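PDB 5TZ6: CurJ from Moorea producens 3L, which probably dehydrates polyketide chain intermediates during curacin biosynthesis, as the dehydratase domain of a polyketide synthase module, and probably carries out a vinylogous dehydration. Local coordinates for residues I154-C158 / L259-T263; L190-V195 / I226-L230; I245-Y251 / L288-G294. The protein carries 1 engineered substitution. Residues are numbered along the deposited sequence.

One double-hotdog sheet can be paired and packed in several ways. Contact 3 lies nearest the centre of the chain and is a largely buried strand pair, held by backbone hydrogen bonds between 245-251 and 288-294. Contacts 1 and 2 sit farther out, on neighbouring strands 258-267 and 194-200 of the same sheet, and rely on side chains: contact 1, mostly buried but with Gln-155 and Arg-157 exposed, seats a short helix on an aromatic ring, and contact 2, only partly buried, packs aliphatic groups against a loop. They also touch each other through the hydrogen bond of Tyr-262 OH with Glu-194 OE2 (2.5 Å). Contacts 2 and 3 remain apart, about 11 Å between nearest atoms.

Contact 1: I154-C158 / L259-T263; sequences IQARC and LWCYT
A helix end resting on a strand depends largely on its side chains. Residues 154-157 form the last turn of helix 151-157, closed by Cys-158 N to Ile-154 O at 3.1 Å, and Cys-158 leaves helical geometry. Residues 259-263 are extended, so Trp-260 and Tyr-262 point toward the helix. The closest CA atoms are those of Ile-154 and Tyr-262, 8.1 Å apart. Tyr-262 (chi1 t, chi2 59°) is the centrepiece. Ile-154 (m, t) lays CD1 over its ring face in a CH-pi contact, 4.0 Å from the centroid and 19° off the normal, with Ile-154 CG2 3.7 Å from Tyr-262 CD1. Cys-158, chi1 m, brings SG to the ring edge, 5.5 Å from the Tyr-262 centroid and 77° off the normal, a sulfur-aromatic contact. Arg-157 (m, t, m) places NH1 3.2 Å from Tyr-262 OH at an angle too poor for a hydrogen bond; that hydroxyl bonds Glu-194 instead. Gln-155 (m, t) extends OE1 over the face of Trp-260 (chi1 m, chi2 99°), 3.9 Å from CH2, while Trp-260 NE1 bonds Gln-284. This is helix-on-sheet packing, a peripheral helix on strand 258-267 in the C-terminal half of the double-hotdog fold.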
ATOM      1  N   ILE A 154      30.038 -35.739  -4.972  1.00107.46           N
ATOM      2  CA  ILE A 154      28.821 -35.860  -5.766  1.00 96.88           C
ATOM      3  C   ILE A 154      29.155 -36.063  -7.237  1.00 93.52           C
ATOM      4  O   ILE A 154      28.484 -36.830  -7.937  1.00 88.93           O
ATOM      5  CB  ILE A 154      27.919 -34.634  -5.549  1.00 91.34           C
ATOM      6  CG1 ILE A 154      27.294 -34.676  -4.150  1.00 90.64           C
ATOM      7  CG2 ILE A 154      26.846 -34.569  -6.620  1.00 80.82           C
ATOM      8  CD1 ILE A 154      26.621 -33.381  -3.735  1.00 86.37           C
ATOM      9  N   GLN A 155      30.183 -35.376  -7.735  1.00 99.31           N
ATOM     10  CA  GLN A 155      30.599 -35.581  -9.118  1.00 99.53           C
ATOM     11  C   GLN A 155      31.052 -37.010  -9.383  1.00101.55           C
ATOM     12  O   GLN A 155      31.169 -37.397 -10.550  1.00102.39           O
ATOM     13  CB  GLN A 155      31.706 -34.592  -9.485  1.00103.01           C
ATOM     14  CG  GLN A 155      31.173 -33.224  -9.884  1.00101.77           C
ATOM     15  CD  GLN A 155      32.241 -32.154  -9.893  1.00108.24           C
ATOM     16  OE1 GLN A 155      31.937 -30.962  -9.896  1.00108.03           O
ATOM     17  NE2 GLN A 155      33.499 -32.573  -9.889  1.00119.18           N
ATOM     18  N   ALA A 156      31.291 -37.800  -8.336  1.00105.04           N
ATOM     19  CA  ALA A 156      31.658 -39.202  -8.485  1.00102.34           C
ATOM     20  C   ALA A 156      30.437 -40.103  -8.631  1.00108.94           C
ATOM     21  O   ALA A 156      30.458 -41.049  -9.425  1.00124.49           O
ATOM     22  CB  ALA A 156      32.499 -39.652  -7.287  1.00107.63           C
ATOM     23  N   ARG A 157      29.377 -39.838  -7.864  1.00108.31           N
ATOM     24  CA  ARG A 157      28.148 -40.613  -7.991  1.00112.93           C
ATOM     25  C   ARG A 157      27.370 -40.272  -9.256  1.00111.05           C
ATOM     26  O   ARG A 157      26.610 -41.113  -9.748  1.00107.90           O
ATOM     27  CB  ARG A 157      27.258 -40.401  -6.765  1.00113.46           C
ATOM     28  CG  ARG A 157      27.830 -40.984  -5.485  1.00121.87           C
ATOM     29  CD  ARG A 157      26.857 -40.858  -4.332  1.00119.31           C
ATOM     30  NE  ARG A 157      26.526 -39.466  -4.059  1.00120.77           N
ATOM     31  CZ  ARG A 157      26.115 -39.017  -2.879  1.00130.47           C
ATOM     32  NH1 ARG A 157      25.834 -37.731  -2.716  1.00127.65           N
ATOM     33  NH2 ARG A 157      25.992 -39.854  -1.857  1.00137.73           N
ATOM     34  N   CYS A 158      27.545 -39.073  -9.795  1.00102.54           N
ATOM     35  CA  CYS A 158      26.810 -38.619 -10.971  1.00 94.18           C
ATOM     36  C   CYS A 158      27.817 -38.448 -12.096  1.00 98.38           C
ATOM     37  O   CYS A 158      28.499 -37.422 -12.180  1.00106.17           O
ATOM     38  CB  CYS A 158      26.074 -37.315 -10.685  1.00 91.72           C
ATOM     39  SG  CYS A 158      25.101 -37.312  -9.166  1.00 89.23           S
ATOM     40  N   LEU A 259      26.375 -21.938 -10.793  1.00 74.02           N
ATOM     41  CA  LEU A 259      25.913 -22.617  -9.590  1.00 69.25           C
ATOM     42  C   LEU A 259      25.764 -24.104  -9.872  1.00 65.27           C
ATOM     43  O   LEU A 259      25.699 -24.534 -11.027  1.00 65.64           O
ATOM     44  CB  LEU A 259      24.567 -22.060  -9.103  1.00 65.26           C
ATOM     45  CG  LEU A 259      24.461 -20.554  -8.884  1.00 72.88           C
ATOM     46  CD1 LEU A 259      23.076 -20.220  -8.363  1.00 72.88           C
ATOM     47  CD2 LEU A 259      25.547 -20.053  -7.933  1.00 81.82           C
ATOM     48  N   TRP A 260      25.701 -24.892  -8.799  1.00 64.98           N
ATOM     49  CA  TRP A 260      25.491 -26.328  -8.908  1.00 68.36           C
ATOM     50  C   TRP A 260      24.181 -26.693  -8.227  1.00 69.99           C
ATOM     51  O   TRP A 260      23.853 -26.148  -7.171  1.00 75.82           O
ATOM     52  CB  TRP A 260      26.638 -27.115  -8.274  1.00 68.59           C
ATOM     53  CG  TRP A 260      27.957 -26.963  -8.979  1.00 76.58           C
ATOM     54  CD1 TRP A 260      28.981 -26.132  -8.626  1.00 81.19           C
ATOM     55  CD2 TRP A 260      28.399 -27.669 -10.146  1.00 73.92           C
ATOM     56  NE1 TRP A 260      30.029 -26.273  -9.504  1.00 92.00           N
ATOM     57  CE2 TRP A 260      29.698 -27.212 -10.444  1.00 83.66           C
ATOM     58  CE3 TRP A 260      27.823 -28.644 -10.967  1.00 69.89           C
ATOM     59  CZ2 TRP A 260      30.428 -27.694 -11.526  1.00 89.61           C
ATOM     60  CZ3 TRP A 260      28.549 -29.122 -12.037  1.00 84.72           C
ATOM     61  CH2 TRP A 260      29.838 -28.646 -12.310  1.00 93.86           C
ATOM     62  N   CYS A 261      23.439 -27.621  -8.827  1.00 62.87           N
ATOM     63  CA  CYS A 261      22.152 -28.056  -8.302  1.00 60.47           C
ATOM     64  C   CYS A 261      22.135 -29.575  -8.209  1.00 64.88           C
ATOM     65  O   CYS A 261      22.153 -30.261  -9.235  1.00 81.46           O
ATOM     66  CB  CYS A 261      21.004 -27.561  -9.177  1.00 63.14           C
ATOM     67  SG  CYS A 261      19.410 -28.141  -8.596  1.00 71.57           S
ATOM     68  N   TYR A 262      22.065 -30.098  -6.990  1.00 57.90           N
ATOM     69  CA  TYR A 262      22.033 -31.531  -6.739  1.00 52.07           C
ATOM     70  C   TYR A 262      20.628 -31.932  -6.319  1.00 54.79           C
ATOM     71  O   TYR A 262      20.044 -31.315  -5.429  1.00 58.73           O
ATOM     72  CB  TYR A 262      23.043 -31.914  -5.660  1.00 58.80           C
ATOM     73  CG  TYR A 262      23.006 -33.369  -5.245  1.00 69.94           C
ATOM     74  CD1 TYR A 262      23.220 -34.381  -6.170  1.00 67.68           C
ATOM     75  CD2 TYR A 262      22.789 -33.726  -3.916  1.00 69.49           C
ATOM     76  CE1 TYR A 262      23.195 -35.711  -5.791  1.00 74.04           C
ATOM     77  CE2 TYR A 262      22.767 -35.054  -3.527  1.00 70.65           C
ATOM     78  CZ  TYR A 262      22.968 -36.042  -4.468  1.00 79.82           C
ATOM     79  OH  TYR A 262      22.946 -37.366  -4.089  1.00 83.02           O
ATOM     80  N   THR A 263      20.082 -32.948  -6.972  1.00 64.06           N
ATOM     81  CA  THR A 263      18.716 -33.388  -6.734  1.00 58.29           C
ATOM     82  C   THR A 263      18.708 -34.896  -6.567  1.00 60.50           C
ATOM     83  O   THR A 263      19.462 -35.603  -7.242  1.00 67.42           O
ATOM     84  CB  THR A 263      17.775 -33.006  -7.893  1.00 63.59           C
ATOM     85  OG1 THR A 263      17.727 -31.581  -8.042  1.00 68.50           O
ATOM     86  CG2 THR A 263      16.372 -33.536  -7.638  1.00 63.80           C
TER

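Contact 2: L190-V195 / I226-L230; sequences LGEGEV and IALVL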
ATOM      1  N   LEU A 190      23.866 -37.610 -14.698  1.00 58.00           N
ATOM      2  CA  LEU A 190      22.942 -38.527 -14.052  1.00 70.14           C
ATOM      3  C   LEU A 190      23.707 -39.563 -13.243  1.00 81.02           C
ATOM      4  O   LEU A 190      24.784 -40.019 -13.654  1.00 85.32           O
ATOM      5  CB  LEU A 190      22.051 -39.237 -15.073  1.00 71.57           C
ATOM      6  CG  LEU A 190      20.802 -38.518 -15.574  1.00 69.28           C
ATOM      7  CD1 LEU A 190      20.093 -39.395 -16.587  1.00 70.27           C
ATOM      8  CD2 LEU A 190      19.867 -38.185 -14.417  1.00 69.06           C
ATOM      9  N   GLY A 191      23.138 -39.919 -12.092  1.00 79.18           N
ATOM     10  CA  GLY A 191      23.566 -41.023 -11.265  1.00 84.38           C
ATOM     11  C   GLY A 191      22.398 -41.960 -11.013  1.00 89.51           C
ATOM     12  O   GLY A 191      21.434 -42.017 -11.783  1.00 89.15           O
ATOM     13  N   GLU A 192      22.480 -42.676  -9.899  1.00 89.98           N
ATOM     14  CA  GLU A 192      21.424 -43.613  -9.528  1.00100.80           C
ATOM     15  C   GLU A 192      20.390 -42.866  -8.686  1.00 94.50           C
ATOM     16  O   GLU A 192      20.610 -42.590  -7.502  1.00100.40           O
ATOM     17  CB  GLU A 192      22.001 -44.814  -8.793  1.00120.44           C
ATOM     18  CG  GLU A 192      21.186 -46.078  -9.004  1.00141.01           C
ATOM     19  CD  GLU A 192      20.782 -46.268 -10.461  1.00154.23           C
ATOM     20  OE1 GLU A 192      19.891 -45.531 -10.935  1.00157.94           O
ATOM     21  OE2 GLU A 192      21.361 -47.145 -11.133  1.00159.47           O
ATOM     22  N   GLY A 193      19.249 -42.542  -9.295  1.00 75.07           N
ATOM     23  CA  GLY A 193      18.223 -41.765  -8.623  1.00 64.81           C
ATOM     24  C   GLY A 193      18.657 -40.384  -8.180  1.00 68.71           C
ATOM     25  O   GLY A 193      18.017 -39.790  -7.312  1.00 64.03           O
ATOM     26  N   GLU A 194      19.735 -39.854  -8.751  1.00 74.93           N
ATOM     27  CA  GLU A 194      20.247 -38.541  -8.389  1.00 73.67           C
ATOM     28  C   GLU A 194      20.765 -37.858  -9.648  1.00 68.79           C
ATOM     29  O   GLU A 194      21.138 -38.521 -10.620  1.00 69.74           O
ATOM     30  CB  GLU A 194      21.340 -38.639  -7.308  1.00 79.58           C
ATOM     31  CG  GLU A 194      22.585 -39.406  -7.735  1.00 85.91           C
ATOM     32  CD  GLU A 194      23.327 -40.025  -6.555  1.00 91.95           C
ATOM     33  OE1 GLU A 194      24.000 -41.063  -6.750  1.00 94.90           O
ATOM     34  OE2 GLU A 194      23.227 -39.484  -5.432  1.00 88.60           O
ATOM     35  N   VAL A 195      20.780 -36.529  -9.628  1.00 61.69           N
ATOM     36  CA  VAL A 195      21.211 -35.740 -10.775  1.00 60.99           C
ATOM     37  C   VAL A 195      21.952 -34.507 -10.278  1.00 60.56           C
ATOM     38  O   VAL A 195      21.576 -33.908  -9.265  1.00 59.35           O
ATOM     39  CB  VAL A 195      20.022 -35.333 -11.671  1.00 60.00           C
ATOM     40  CG1 VAL A 195      19.120 -34.353 -10.942  1.00 50.72           C
ATOM     41  CG2 VAL A 195      20.522 -34.727 -12.981  1.00 59.41           C
ATOM     42  N   ILE A 226      13.120 -33.150 -13.827  1.00 55.55           N
ATOM     43  CA  ILE A 226      12.737 -33.726 -15.107  1.00 48.45           C
ATOM     44  C   ILE A 226      13.791 -34.720 -15.568  1.00 52.97           C
ATOM     45  O   ILE A 226      13.480 -35.683 -16.279  1.00 51.60           O
ATOM     46  CB  ILE A 226      12.531 -32.611 -16.150  1.00 47.26           C
ATOM     47  CG1 ILE A 226      11.276 -31.795 -15.831  1.00 46.81           C
ATOM     48  CG2 ILE A 226      12.489 -33.195 -17.567  1.00 43.41           C
ATOM     49  CD1 ILE A 226      10.010 -32.626 -15.731  1.00 55.34           C
ATOM     50  N   ALA A 227      15.049 -34.513 -15.164  1.00 51.18           N
ATOM     51  CA  ALA A 227      16.142 -35.367 -15.615  1.00 55.71           C
ATOM     52  C   ALA A 227      16.092 -36.766 -15.022  1.00 57.28           C
ATOM     53  O   ALA A 227      16.820 -37.645 -15.496  1.00 69.38           O
ATOM     54  CB  ALA A 227      17.487 -34.714 -15.291  1.00 53.46           C
ATOM     55  N   LEU A 228      15.251 -37.003 -14.022  1.00 52.79           N
ATOM     56  CA  LEU A 228      15.086 -38.334 -13.458  1.00 53.74           C
ATOM     57  C   LEU A 228      13.876 -39.071 -14.015  1.00 58.33           C
ATOM     58  O   LEU A 228      13.599 -40.190 -13.575  1.00 64.18           O
ATOM     59  CB  LEU A 228      14.975 -38.249 -11.934  1.00 56.75           C
ATOM     60  CG  LEU A 228      16.037 -37.404 -11.238  1.00 58.15           C
ATOM     61  CD1 LEU A 228      15.690 -37.229  -9.772  1.00 59.66           C
ATOM     62  CD2 LEU A 228      17.413 -38.039 -11.386  1.00 65.05           C
ATOM     63  N   VAL A 229      13.149 -38.474 -14.961  1.00 61.15           N
ATOM     64  CA  VAL A 229      11.930 -39.076 -15.491  1.00 69.05           C
ATOM     65  C   VAL A 229      11.910 -39.011 -17.015  1.00 73.83           C
ATOM     66  O   VAL A 229      10.843 -39.081 -17.635  1.00 78.05           O
ATOM     67  CB  VAL A 229      10.687 -38.388 -14.899  1.00 67.21           C
ATOM     68  CG1 VAL A 229      10.716 -38.455 -13.381  1.00 57.96           C
ATOM     69  CG2 VAL A 229      10.619 -36.950 -15.364  1.00 67.98           C
ATOM     70  N   LEU A 230      13.088 -38.883 -17.632  1.00 67.72           N
ATOM     71  CA  LEU A 230      13.147 -38.767 -19.087  1.00 58.64           C
ATOM     72  C   LEU A 230      12.676 -40.039 -19.783  1.00 66.37           C
ATOM     73  O   LEU A 230      12.234 -39.987 -20.937  1.00 74.34           O
ATOM     74  CB  LEU A 230      14.569 -38.420 -19.533  1.00 55.95           C
ATOM     75  CG  LEU A 230      15.094 -37.037 -19.151  1.00 59.59           C
ATOM     76  CD1 LEU A 230      16.541 -36.874 -19.578  1.00 56.68           C
ATOM     77  CD2 LEU A 230      14.227 -35.967 -19.792  1.00 58.12           C
TER
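Shape complementarity without polar pairing is well illustrated where residues 190-195, a tight connection leading into strand 194-200, meet the loop 226-230. The main bump is Leu-228: its CA-to-CB bond points sideways, but the m, t rotamer carries CD2 into a hollow formed by Leu-190, the backbone of Gly-193 and Glu-194, and Val-195. There CD2 of Leu-228 lies 3.9 Å from Leu-190 CD2, 3.8 Å from Glu-194 C and 3.8 Å from Val-195 CB. Beside it the small methyl of Ala-227 fits against Val-195, CB to CG2 at 3.8 Å, and Leu-190 reaches back so that its CD2 lies 3.3 Å from Ala-227 O. The turn between the strands, closed by the Gly-191 N to Glu-194 O hydrogen bond at 2.8 Å, borders the hollow, with Gly-193 at positive phi. Beyond the pair, Ile-167 of helix 164-173 packs on Ala-227, and Phe-275 on Leu-228. This is apolar packing of a beta hairpin, strands 185-190 and 194-200, against the loop following helix 215-223 in the C-terminal hotdog of the double-hotdog fold.

Contact 3: I245-Y251 / L288-G294; sequences IDKFTFY and LVAQVIG
Antiparallel pairing illustrates how a sheet satisfies its own backbone. Strands 247-250 and 288-292 run 174° apart in direction, their axes 4.8 Å from each other. Lys-247 with Ile-293 and Thr-249 with Gln-291 are hydrogen-bonded pairs; Phe-248 with Val-292 and Phe-250 with Ala-290 are non-hydrogen-bonded pairs. Lys-247 N gives to Ile-293 O and Ile-293 N to Lys-247 O, each at 2.9 Å; Thr-249 N reaches Gln-291 O at 2.8 Å and Gln-291 N reaches Thr-249 O at 2.9 Å. Tyr-251 N adds a bond to Val-289 O at 3.1 Å. Asp-246 and Lys-247 both face Ile-293 in a classic beta bulge, and Asp-246 N bonds Gly-294 O at 3.2 Å. A second classic bulge has Val-289 (phi/psi -89/-44) and Ala-290 both facing Leu-281. A water donates to Gly-294 O at 2.7 Å, and weakly to Asp-246 OD1 at 3.3 Å. Gly-294 has positive phi, and a CB there would clash with Asp-246 OD2.

Gly-294 N bonds Asp-278 OD1, Leu-288 N bonds Ser-147 OG, Gln-291 (t, t) OE1 bonds Gln-280, and Tyr-251 (chi1 m) OH bonds Glu-145. Phe-248 and Val-292, both chi1 t, share one face, with Phe-248 CD2 3.3 Å from Val-292 CG2; helix 51-65 packs there. The outer edge of 245-251 bonds strand 71-77, for example Phe-248 with Ile-73, where the two hotdogs join into one continuous sheet of the double-hotdog fold.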
ATOM      1  N   ILE A 245       5.663 -28.317  -1.256  1.00 49.00           N
ATOM      2  CA  ILE A 245       7.034 -28.267  -0.758  1.00 47.65           C
ATOM      3  C   ILE A 245       7.006 -28.275   0.766  1.00 48.60           C
ATOM      4  O   ILE A 245       6.360 -27.421   1.384  1.00 47.37           O
ATOM      5  CB  ILE A 245       7.778 -27.022  -1.270  1.00 44.33           C
ATOM      6  CG1 ILE A 245       8.046 -27.147  -2.767  1.00 41.97           C
ATOM      7  CG2 ILE A 245       9.080 -26.838  -0.522  1.00 40.10           C
ATOM      8  CD1 ILE A 245       8.578 -25.885  -3.398  1.00 59.75           C
ATOM      9  N   ASP A 246       7.706 -29.229   1.378  1.00 46.10           N
ATOM     10  CA  ASP A 246       7.753 -29.259   2.837  1.00 67.28           C
ATOM     11  C   ASP A 246       8.560 -28.087   3.389  1.00 64.28           C
ATOM     12  O   ASP A 246       8.087 -27.369   4.274  1.00 59.83           O
ATOM     13  CB  ASP A 246       8.304 -30.597   3.329  1.00 80.23           C
ATOM     14  CG  ASP A 246       7.387 -31.760   2.989  1.00 96.02           C
ATOM     15  OD1 ASP A 246       6.163 -31.532   2.875  1.00103.10           O
ATOM     16  OD2 ASP A 246       7.885 -32.897   2.835  1.00104.45           O
ATOM     17  N   LYS A 247       9.773 -27.863   2.878  1.00 59.51           N
ATOM     18  CA  LYS A 247      10.543 -26.723   3.363  1.00 60.54           C
ATOM     19  C   LYS A 247      11.526 -26.217   2.316  1.00 54.94           C
ATOM     20  O   LYS A 247      12.320 -26.989   1.777  1.00 51.56           O
ATOM     21  CB  LYS A 247      11.296 -27.088   4.645  1.00 56.56           C
ATOM     22  CG  LYS A 247      12.120 -25.945   5.212  1.00 67.05           C
ATOM     23  CD  LYS A 247      12.577 -26.250   6.618  1.00 73.57           C
ATOM     24  CE  LYS A 247      13.501 -27.452   6.631  1.00 83.04           C
ATOM     25  NZ  LYS A 247      13.785 -27.903   8.021  1.00101.98           N
ATOM     26  N   PHE A 248      11.496 -24.912   2.064  1.00 47.48           N
ATOM     27  CA  PHE A 248      12.438 -24.235   1.183  1.00 45.08           C
ATOM     28  C   PHE A 248      13.244 -23.238   2.009  1.00 46.22           C
ATOM     29  O   PHE A 248      12.677 -22.305   2.583  1.00 53.01           O
ATOM     30  CB  PHE A 248      11.691 -23.520   0.057  1.00 43.54           C
ATOM     31  CG  PHE A 248      12.589 -22.893  -0.973  1.00 54.42           C
ATOM     32  CD1 PHE A 248      13.355 -21.781  -0.667  1.00 56.21           C
ATOM     33  CD2 PHE A 248      12.641 -23.402  -2.261  1.00 61.92           C
ATOM     34  CE1 PHE A 248      14.175 -21.206  -1.615  1.00 63.83           C
ATOM     35  CE2 PHE A 248      13.457 -22.827  -3.218  1.00 64.18           C
ATOM     36  CZ  PHE A 248      14.227 -21.726  -2.892  1.00 64.37           C
ATOM     37  N   THR A 249      14.559 -23.397   2.035  1.00 45.06           N
ATOM     38  CA  THR A 249      15.427 -22.531   2.818  1.00 59.43           C
ATOM     39  C   THR A 249      16.333 -21.727   1.897  1.00 55.14           C
ATOM     40  O   THR A 249      17.028 -22.292   1.044  1.00 50.28           O
ATOM     41  CB  THR A 249      16.263 -23.333   3.818  1.00 57.30           C
ATOM     42  OG1 THR A 249      15.401 -24.164   4.602  1.00 61.71           O
ATOM     43  CG2 THR A 249      17.041 -22.396   4.739  1.00 61.18           C
ATOM     44  N   PHE A 250      16.297 -20.410   2.069  1.00 48.62           N
ATOM     45  CA  PHE A 250      17.205 -19.482   1.418  1.00 51.38           C
ATOM     46  C   PHE A 250      18.257 -19.057   2.436  1.00 60.12           C
ATOM     47  O   PHE A 250      17.917 -18.519   3.497  1.00 65.91           O
ATOM     48  CB  PHE A 250      16.441 -18.270   0.888  1.00 55.00           C
ATOM     49  CG  PHE A 250      17.322 -17.154   0.395  1.00 60.36           C
ATOM     50  CD1 PHE A 250      18.018 -17.263  -0.804  1.00 60.27           C
ATOM     51  CD2 PHE A 250      17.455 -15.991   1.136  1.00 62.75           C
ATOM     52  CE1 PHE A 250      18.824 -16.220  -1.251  1.00 63.82           C
ATOM     53  CE2 PHE A 250      18.262 -14.951   0.697  1.00 67.28           C
ATOM     54  CZ  PHE A 250      18.947 -15.068  -0.498  1.00 67.57           C
ATOM     55  N   TYR A 251      19.526 -19.310   2.115  1.00 55.75           N
ATOM     56  CA  TYR A 251      20.650 -18.977   2.987  1.00 63.53           C
ATOM     57  C   TYR A 251      21.269 -17.628   2.631  1.00 59.06           C
ATOM     58  O   TYR A 251      21.339 -16.734   3.477  1.00 70.51           O
ATOM     59  CB  TYR A 251      21.699 -20.095   2.929  1.00 66.62           C
ATOM     60  CG  TYR A 251      21.167 -21.417   3.427  1.00 70.85           C
ATOM     61  CD1 TYR A 251      21.195 -21.731   4.779  1.00 81.43           C
ATOM     62  CD2 TYR A 251      20.607 -22.338   2.553  1.00 70.64           C
ATOM     63  CE1 TYR A 251      20.699 -22.931   5.245  1.00 85.18           C
ATOM     64  CE2 TYR A 251      20.106 -23.546   3.009  1.00 72.88           C
ATOM     65  CZ  TYR A 251      20.155 -23.836   4.353  1.00 78.27           C
ATOM     66  OH  TYR A 251      19.660 -25.031   4.813  1.00 75.89           O
ATOM     67  N   LEU A 288      26.261 -23.415   0.529  1.00 84.60           N
ATOM     68  CA  LEU A 288      24.875 -23.735   0.223  1.00 70.69           C
ATOM     69  C   LEU A 288      24.084 -22.447   0.020  1.00 68.25           C
ATOM     70  O   LEU A 288      24.033 -21.591   0.907  1.00 76.82           O
ATOM     71  CB  LEU A 288      24.285 -24.573   1.353  1.00 70.05           C
ATOM     72  CG  LEU A 288      23.075 -25.466   1.096  1.00 79.25           C
ATOM     73  CD1 LEU A 288      23.299 -26.365  -0.112  1.00 74.57           C
ATOM     74  CD2 LEU A 288      22.819 -26.294   2.343  1.00 82.71           C
ATOM     75  N   VAL A 289      23.497 -22.295  -1.161  1.00 62.46           N
ATOM     76  CA  VAL A 289      22.685 -21.125  -1.485  1.00 65.54           C
ATOM     77  C   VAL A 289      21.224 -21.331  -1.089  1.00 65.95           C
ATOM     78  O   VAL A 289      20.592 -20.435  -0.525  1.00 72.07           O
ATOM     79  CB  VAL A 289      22.823 -20.811  -2.992  1.00 68.42           C
ATOM     80  CG1 VAL A 289      21.669 -19.942  -3.470  1.00 58.98           C
ATOM     81  CG2 VAL A 289      24.168 -20.143  -3.280  1.00 70.63           C
ATOM     82  N   ALA A 290      20.665 -22.503  -1.372  1.00 60.71           N
ATOM     83  CA  ALA A 290      19.264 -22.773  -1.084  1.00 59.21           C
ATOM     84  C   ALA A 290      19.083 -24.277  -0.997  1.00 54.89           C
ATOM     85  O   ALA A 290      19.856 -25.050  -1.574  1.00 53.32           O
ATOM     86  CB  ALA A 290      18.333 -22.174  -2.146  1.00 42.54           C
ATOM     87  N   GLN A 291      18.035 -24.687  -0.293  1.00 50.81           N
ATOM     88  CA  GLN A 291      17.780 -26.105  -0.087  1.00 61.74           C
ATOM     89  C   GLN A 291      16.283 -26.363  -0.071  1.00 55.48           C
ATOM     90  O   GLN A 291      15.513 -25.564   0.465  1.00 50.97           O
ATOM     91  CB  GLN A 291      18.400 -26.594   1.224  1.00 60.99           C
ATOM     92  CG  GLN A 291      18.340 -28.093   1.399  1.00 66.25           C
ATOM     93  CD  GLN A 291      19.023 -28.552   2.665  1.00 71.07           C
ATOM     94  OE1 GLN A 291      19.791 -29.514   2.659  1.00 83.78           O
ATOM     95  NE2 GLN A 291      18.743 -27.865   3.764  1.00 68.54           N
ATOM     96  N   VAL A 292      15.874 -27.477  -0.668  1.00 58.30           N
ATOM     97  CA  VAL A 292      14.467 -27.848  -0.758  1.00 49.78           C
ATOM     98  C   VAL A 292      14.319 -29.256  -0.214  1.00 53.46           C
ATOM     99  O   VAL A 292      14.951 -30.192  -0.723  1.00 48.64           O
ATOM    100  CB  VAL A 292      13.936 -27.773  -2.197  1.00 49.61           C
ATOM    101  CG1 VAL A 292      12.483 -28.248  -2.253  1.00 44.89           C
ATOM    102  CG2 VAL A 292      14.076 -26.365  -2.734  1.00 47.96           C
ATOM    103  N   ILE A 293      13.472 -29.409   0.797  1.00 52.78           N
ATOM    104  CA  ILE A 293      13.187 -30.690   1.426  1.00 52.13           C
ATOM    105  C   ILE A 293      11.725 -31.008   1.172  1.00 53.27           C
ATOM    106  O   ILE A 293      10.847 -30.173   1.430  1.00 54.88           O
ATOM    107  CB  ILE A 293      13.478 -30.655   2.939  1.00 57.22           C
ATOM    108  CG1 ILE A 293      14.962 -30.404   3.197  1.00 60.77           C
ATOM    109  CG2 ILE A 293      13.039 -31.957   3.599  1.00 52.35           C
ATOM    110  CD1 ILE A 293      15.846 -31.557   2.807  1.00 67.81           C
ATOM    111  N   GLY A 294      11.462 -32.215   0.685  1.00 58.50           N
ATOM    112  CA  GLY A 294      10.090 -32.630   0.472  1.00 58.95           C
ATOM    113  C   GLY A 294       9.419 -31.970  -0.712  1.00 56.90           C
ATOM    114  O   GLY A 294       8.236 -31.613  -0.629  1.00 58.47           O
TER
HETATM  115  O   HOH W   1       5.587 -31.925  -0.335  1.00 53.96           O